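Local structure of uncharacterized protein Rv2277c (Mycobacterium tuberculosis, 5VUG) at residues Trp201-Thr213 with Gly221-Ala233. The protein is of uncharacterized physiological role but has a TIM-barrel glycerophosphodiester phosphodiesterase domain and probably hydrolyses phosphoric diesters. Numbering follows the deposited sequence.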
loop_
_atom_site.group_PDB
_atom_site.type_symbol
_atom_site.label_atom_id
_atom_site.label_comp_id
_atom_site.label_asym_id
_atom_site.label_seq_id
_atom_site.Cartn_x
_atom_site.Cartn_y
_atom_site.Cartn_z
ATOM N N TRP A 201 11.401 -9.743 18.732
ATOM C CA TRP A 201 10.087 -9.121 18.827
ATOM C C TRP A 201 9.822 -8.259 17.599
ATOM O O TRP A 201 10.721 -7.582 17.085
ATOM C CB TRP A 201 10.008 -8.215 20.060
ATOM C CG TRP A 201 9.609 -8.917 21.316
ATOM C CD1 TRP A 201 10.438 -9.368 22.297
ATOM C CD2 TRP A 201 8.277 -9.255 21.725
ATOM N NE1 TRP A 201 9.707 -9.975 23.295
ATOM C CE2 TRP A 201 8.378 -9.913 22.970
ATOM C CE3 TRP A 201 7.004 -9.067 21.159
ATOM C CZ2 TRP A 201 7.258 -10.384 23.663
ATOM C CZ3 TRP A 201 5.890 -9.544 21.848
ATOM C CH2 TRP A 201 6.025 -10.194 23.085
ATOM N N ALA A 202 8.574 -8.276 17.139
ATOM C CA ALA A 202 8.097 -7.360 16.114
ATOM C C ALA A 202 6.724 -6.868 16.538
ATOM O O ALA A 202 6.004 -7.569 17.249
ATOM C CB ALA A 202 7.974 -8.052 14.754
ATOM N N GLY A 203 6.365 -5.656 16.108
ATOM C CA GLY A 203 5.068 -5.099 16.447
ATOM C C GLY A 203 4.523 -4.205 15.352
ATOM O O GLY A 203 5.269 -3.667 14.533
ATOM N N PHE A 204 3.196 -4.071 15.331
ATOM C CA PHE A 204 2.548 -3.167 14.391
ATOM C C PHE A 204 1.105 -2.997 14.831
ATOM O O PHE A 204 0.543 -3.893 15.462
ATOM C CB PHE A 204 2.581 -3.703 12.953
ATOM C CG PHE A 204 2.639 -2.625 11.912
ATOM C CD1 PHE A 204 3.836 -1.988 11.624
ATOM C CD2 PHE A 204 1.503 -2.253 11.212
ATOM C CE1 PHE A 204 3.897 -0.993 10.659
ATOM C CE2 PHE A 204 1.555 -1.255 10.242
ATOM C CZ PHE A 204 2.758 -0.627 9.968
ATOM N N GLU A 205 0.523 -1.846 14.481
ATOM C CA GLU A 205 -0.881 -1.559 14.758
ATOM C C GLU A 205 -1.801 -2.593 14.117
ATOM O O GLU A 205 -1.532 -3.111 13.031
ATOM C CB GLU A 205 -1.257 -0.184 14.190
ATOM C CG GLU A 205 -0.821 1.017 15.018
ATOM C CD GLU A 205 0.658 1.357 14.916
ATOM O OE1 GLU A 205 1.397 0.719 14.142
ATOM O OE2 GLU A 205 1.083 2.288 15.635
ATOM N N LEU A 206 -2.920 -2.873 14.799
ATOM C CA LEU A 206 -3.970 -3.712 14.219
ATOM C C LEU A 206 -4.668 -3.022 13.057
ATOM O O LEU A 206 -5.161 -3.698 12.142
ATOM C CB LEU A 206 -5.014 -4.067 15.279
ATOM C CG LEU A 206 -4.912 -5.423 15.971
ATOM C CD1 LEU A 206 -3.515 -5.654 16.494
ATOM C CD2 LEU A 206 -5.955 -5.529 17.089
ATOM N N HIS A 207 -4.750 -1.689 13.091
ATOM C CA HIS A 207 -5.321 -0.881 12.021
ATOM C C HIS A 207 -4.381 0.285 11.785
ATOM O O HIS A 207 -4.011 0.982 12.734
ATOM C CB HIS A 207 -6.665 -0.296 12.444
ATOM C CG HIS A 207 -7.577 -1.285 13.079
ATOM N ND1 HIS A 207 -8.484 -2.031 12.358
ATOM C CD2 HIS A 207 -7.726 -1.655 14.372
ATOM C CE1 HIS A 207 -9.152 -2.819 13.180
ATOM N NE2 HIS A 207 -8.712 -2.610 14.408
ATOM N N ARG A 208 -4.008 0.515 10.528
ATOM C CA ARG A 208 -3.022 1.543 10.219
ATOM C C ARG A 208 -3.399 2.255 8.932
ATOM O O ARG A 208 -3.531 1.616 7.882
ATOM C CB ARG A 208 -1.623 0.931 10.094
ATOM C CG ARG A 208 -0.511 1.973 9.944
ATOM C CD ARG A 208 -0.285 2.737 11.245
ATOM N NE ARG A 208 0.937 3.539 11.197
ATOM C CZ ARG A 208 0.987 4.863 11.309
ATOM N NH1 ARG A 208 -0.124 5.571 11.491
ATOM N NH2 ARG A 208 2.158 5.484 11.251
ATOM N N ASP A 209 -3.541 3.579 9.004
ATOM C CA ASP A 209 -3.731 4.368 7.790
ATOM C C ASP A 209 -2.424 4.429 7.008
ATOM O O ASP A 209 -1.375 4.786 7.556
ATOM C CB ASP A 209 -4.146 5.795 8.143
ATOM C CG ASP A 209 -5.555 5.882 8.661
ATOM O OD1 ASP A 209 -6.384 5.018 8.305
ATOM O OD2 ASP A 209 -5.833 6.830 9.421
ATOM N N VAL A 210 -2.483 4.080 5.722
ATOM C CA VAL A 210 -1.335 4.182 4.831
ATOM C C VAL A 210 -1.779 4.832 3.528
ATOM O O VAL A 210 -2.969 4.998 3.260
ATOM C CB VAL A 210 -0.663 2.818 4.562
ATOM C CG1 VAL A 210 -0.131 2.228 5.859
ATOM C CG2 VAL A 210 -1.628 1.860 3.886
ATOM N N THR A 211 -0.805 5.226 2.719
ATOM C CA THR A 211 -1.097 5.618 1.349
ATOM C C THR A 211 -0.371 4.670 0.413
ATOM O O THR A 211 0.773 4.285 0.667
ATOM C CB THR A 211 -0.694 7.062 1.029
ATOM O OG1 THR A 211 0.734 7.162 0.981
ATOM C CG2 THR A 211 -1.241 8.011 2.064
ATOM N N VAL A 212 -1.053 4.284 -0.657
ATOM C CA VAL A 212 -0.496 3.411 -1.680
ATOM C C VAL A 212 -0.343 4.234 -2.945
ATOM O O VAL A 212 -1.304 4.876 -3.385
ATOM C CB VAL A 212 -1.421 2.209 -1.928
ATOM C CG1 VAL A 212 -0.902 1.393 -3.087
ATOM C CG2 VAL A 212 -1.524 1.357 -0.666
ATOM N N THR A 213 0.851 4.213 -3.537
ATOM C CA THR A 213 1.137 4.995 -4.732
ATOM C C THR A 213 1.606 4.076 -5.852
ATOM O O THR A 213 2.488 3.242 -5.641
ATOM C CB THR A 213 2.223 6.039 -4.454
ATOM O OG1 THR A 213 1.849 6.838 -3.326
ATOM C CG2 THR A 213 2.408 6.941 -5.666
ATOM N N GLY A 221 -0.827 7.568 -9.300
ATOM C CA GLY A 221 -2.125 7.364 -8.678
ATOM C C GLY A 221 -1.934 6.998 -7.223
ATOM O O GLY A 221 -1.057 6.208 -6.884
ATOM N N ILE A 222 -2.763 7.586 -6.361
ATOM C CA ILE A 222 -2.626 7.438 -4.915
ATOM C C ILE A 222 -3.960 7.007 -4.319
ATOM O O ILE A 222 -5.019 7.525 -4.697
ATOM C CB ILE A 222 -2.144 8.746 -4.246
ATOM C CG1 ILE A 222 -0.867 9.266 -4.910
ATOM C CG2 ILE A 222 -1.898 8.521 -2.755
ATOM C CD1 ILE A 222 -0.616 10.754 -4.683
ATOM N N SER A 223 -3.907 6.071 -3.373
ATOM C CA SER A 223 -5.078 5.655 -2.611
ATOM C C SER A 223 -4.754 5.684 -1.127
ATOM O O SER A 223 -3.728 5.143 -0.701
ATOM C CB SER A 223 -5.523 4.242 -3.000
ATOM O OG SER A 223 -5.846 4.184 -4.377
ATOM N N ALA A 224 -5.638 6.297 -0.346
ATOM C CA ALA A 224 -5.574 6.218 1.106
ATOM C C ALA A 224 -6.335 4.976 1.556
ATOM O O ALA A 224 -7.489 4.779 1.168
ATOM C CB ALA A 224 -6.211 7.468 1.715
ATOM N N VAL A 225 -5.691 4.128 2.358
ATOM C CA VAL A 225 -6.271 2.839 2.729
ATOM C C VAL A 225 -5.923 2.546 4.176
ATOM O O VAL A 225 -4.795 2.790 4.614
ATOM C CB VAL A 225 -5.737 1.689 1.843
ATOM C CG1 VAL A 225 -6.518 0.388 2.099
ATOM C CG2 VAL A 225 -5.785 2.059 0.365
ATOM N N ASN A 226 -6.879 1.991 4.913
ATOM C CA ASN A 226 -6.597 1.490 6.249
ATOM C C ASN A 226 -6.217 0.013 6.158
ATOM O O ASN A 226 -6.973 -0.800 5.617
ATOM C CB ASN A 226 -7.774 1.703 7.193
ATOM C CG ASN A 226 -7.386 1.443 8.633
ATOM O OD1 ASN A 226 -7.394 0.308 9.078
ATOM N ND2 ASN A 226 -7.001 2.494 9.355
ATOM N N ALA A 227 -5.035 -0.325 6.661
ATOM C CA ALA A 227 -4.490 -1.673 6.553
ATOM C C ALA A 227 -4.672 -2.429 7.865
ATOM O O ALA A 227 -4.316 -1.924 8.935
ATOM C CB ALA A 227 -3.005 -1.612 6.206
ATOM N N GLU A 228 -5.219 -3.641 7.775
ATOM C CA GLU A 228 -5.327 -4.569 8.901
ATOM C C GLU A 228 -4.409 -5.751 8.591
ATOM O O GLU A 228 -4.800 -6.695 7.896
ATOM C CB GLU A 228 -6.785 -4.980 9.082
ATOM C CG GLU A 228 -7.695 -3.782 9.330
ATOM C CD GLU A 228 -9.166 -4.160 9.462
ATOM O OE1 GLU A 228 -9.470 -5.349 9.710
ATOM O OE2 GLU A 228 -10.017 -3.260 9.326
ATOM N N LEU A 229 -3.181 -5.699 9.113
ATOM C CA LEU A 229 -2.100 -6.543 8.612
ATOM C C LEU A 229 -1.889 -7.831 9.392
ATOM O O LEU A 229 -1.211 -8.733 8.883
ATOM C CB LEU A 229 -0.788 -5.755 8.594
ATOM C CG LEU A 229 -0.819 -4.581 7.612
ATOM C CD1 LEU A 229 0.377 -3.682 7.870
ATOM C CD2 LEU A 229 -0.835 -5.070 6.161
ATOM N N TRP A 230 -2.428 -7.939 10.605
ATOM C CA TRP A 230 -2.265 -9.137 11.418
ATOM C C TRP A 230 -3.460 -10.053 11.203
ATOM O O TRP A 230 -4.601 -9.671 11.492
ATOM C CB TRP A 230 -2.153 -8.785 12.903
ATOM C CG TRP A 230 -0.884 -8.077 13.318
ATOM C CD1 TRP A 230 -0.791 -6.820 13.854
ATOM C CD2 TRP A 230 0.458 -8.591 13.267
ATOM N NE1 TRP A 230 0.525 -6.520 14.133
ATOM C CE2 TRP A 230 1.310 -7.590 13.782
ATOM C CE3 TRP A 230 1.020 -9.800 12.835
ATOM C CZ2 TRP A 230 2.697 -7.755 13.867
ATOM C CZ3 TRP A 230 2.398 -9.965 12.919
ATOM C CH2 TRP A 230 3.221 -8.948 13.434
ATOM N N ASP A 231 -3.193 -11.255 10.695
ATOM C CA ASP A 231 -4.172 -12.323 10.556
ATOM C C ASP A 231 -3.454 -13.641 10.825
ATOM O O ASP A 231 -2.248 -13.660 11.094
ATOM C CB ASP A 231 -4.907 -12.263 9.204
ATOM C CG ASP A 231 -3.966 -12.226 8.004
ATOM O OD1 ASP A 231 -2.863 -12.809 8.047
ATOM O OD2 ASP A 231 -4.352 -11.619 6.984
ATOM N N GLU A 232 -4.192 -14.753 10.767
ATOM C CA GLU A 232 -3.566 -16.040 11.051
ATOM C C GLU A 232 -2.370 -16.284 10.137
ATOM O O GLU A 232 -1.315 -16.739 10.593
ATOM C CB GLU A 232 -4.579 -17.179 10.939
ATOM C CG GLU A 232 -4.082 -18.466 11.590
ATOM C CD GLU A 232 -5.037 -19.636 11.412
ATOM O OE1 GLU A 232 -4.557 -20.777 11.218
ATOM O OE2 GLU A 232 -6.266 -19.412 11.468
ATOM N N ALA A 233 -2.496 -15.932 8.854
ATOM C CA ALA A 233 -1.419 -16.210 7.908
ATOM C C ALA A 233 -0.173 -15.387 8.209
ATOM O O ALA A 233 0.945 -15.912 8.173
ATOM C CB ALA A 233 -1.894 -15.967 6.477
HETATM O O HOH W 1 -2.258 -3.282 10.359
HETATM O O HOH W 2 -4.536 -6.427 11.974
HETATM O O HOH W 3 -6.428 3.268 12.549
#
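W230 turns the edge of its indole to the barrel strand 201-205: NE1 donates to F204 O at 2.9 Å, and the oxygen lies in the ring plane, although the N-H reaches it from above the carbonyl plane. This is the base of the beta hairpin 208-215/220-227, which projects from the TIM barrel. L206 CD1 lies 4.0 Å from CD1 of the same indole. On the F204 ring, E205 OE1, paired with R176, sits over the centre of one face, and L229 CD1 packs obliquely against F204 CE2 at 3.6 Å. The H207 ring has E228 OE2 at its edge, the carboxylate and imidazole planes 77° apart; H207 NE2 is hydrogen-bonded to D256 OD1.

Where the two strands part at the base, waters bridge the backbones: the one at the F204 edge donates to both E205 O and A227 O and accepts from L229 N, and another links L206 O to W230 N. Beyond them, R208, V210 and V212 exchange backbone hydrogen bonds with A227, V225 and S223 in antiparallel hydrogen-bonded pairs. The second subunit continues this sheet along T211-T213 and takes the R208 guanidinium in a salt bridge with its E214. On the opposite face of the hairpin from R208, N226 CG is anti to the backbone N (chi1 -168°), which carries ND2 across to D209; N226 ND2 donates a hydrogen bond to D209 OD1 at 2.8 Å, from above the carboxylate plane.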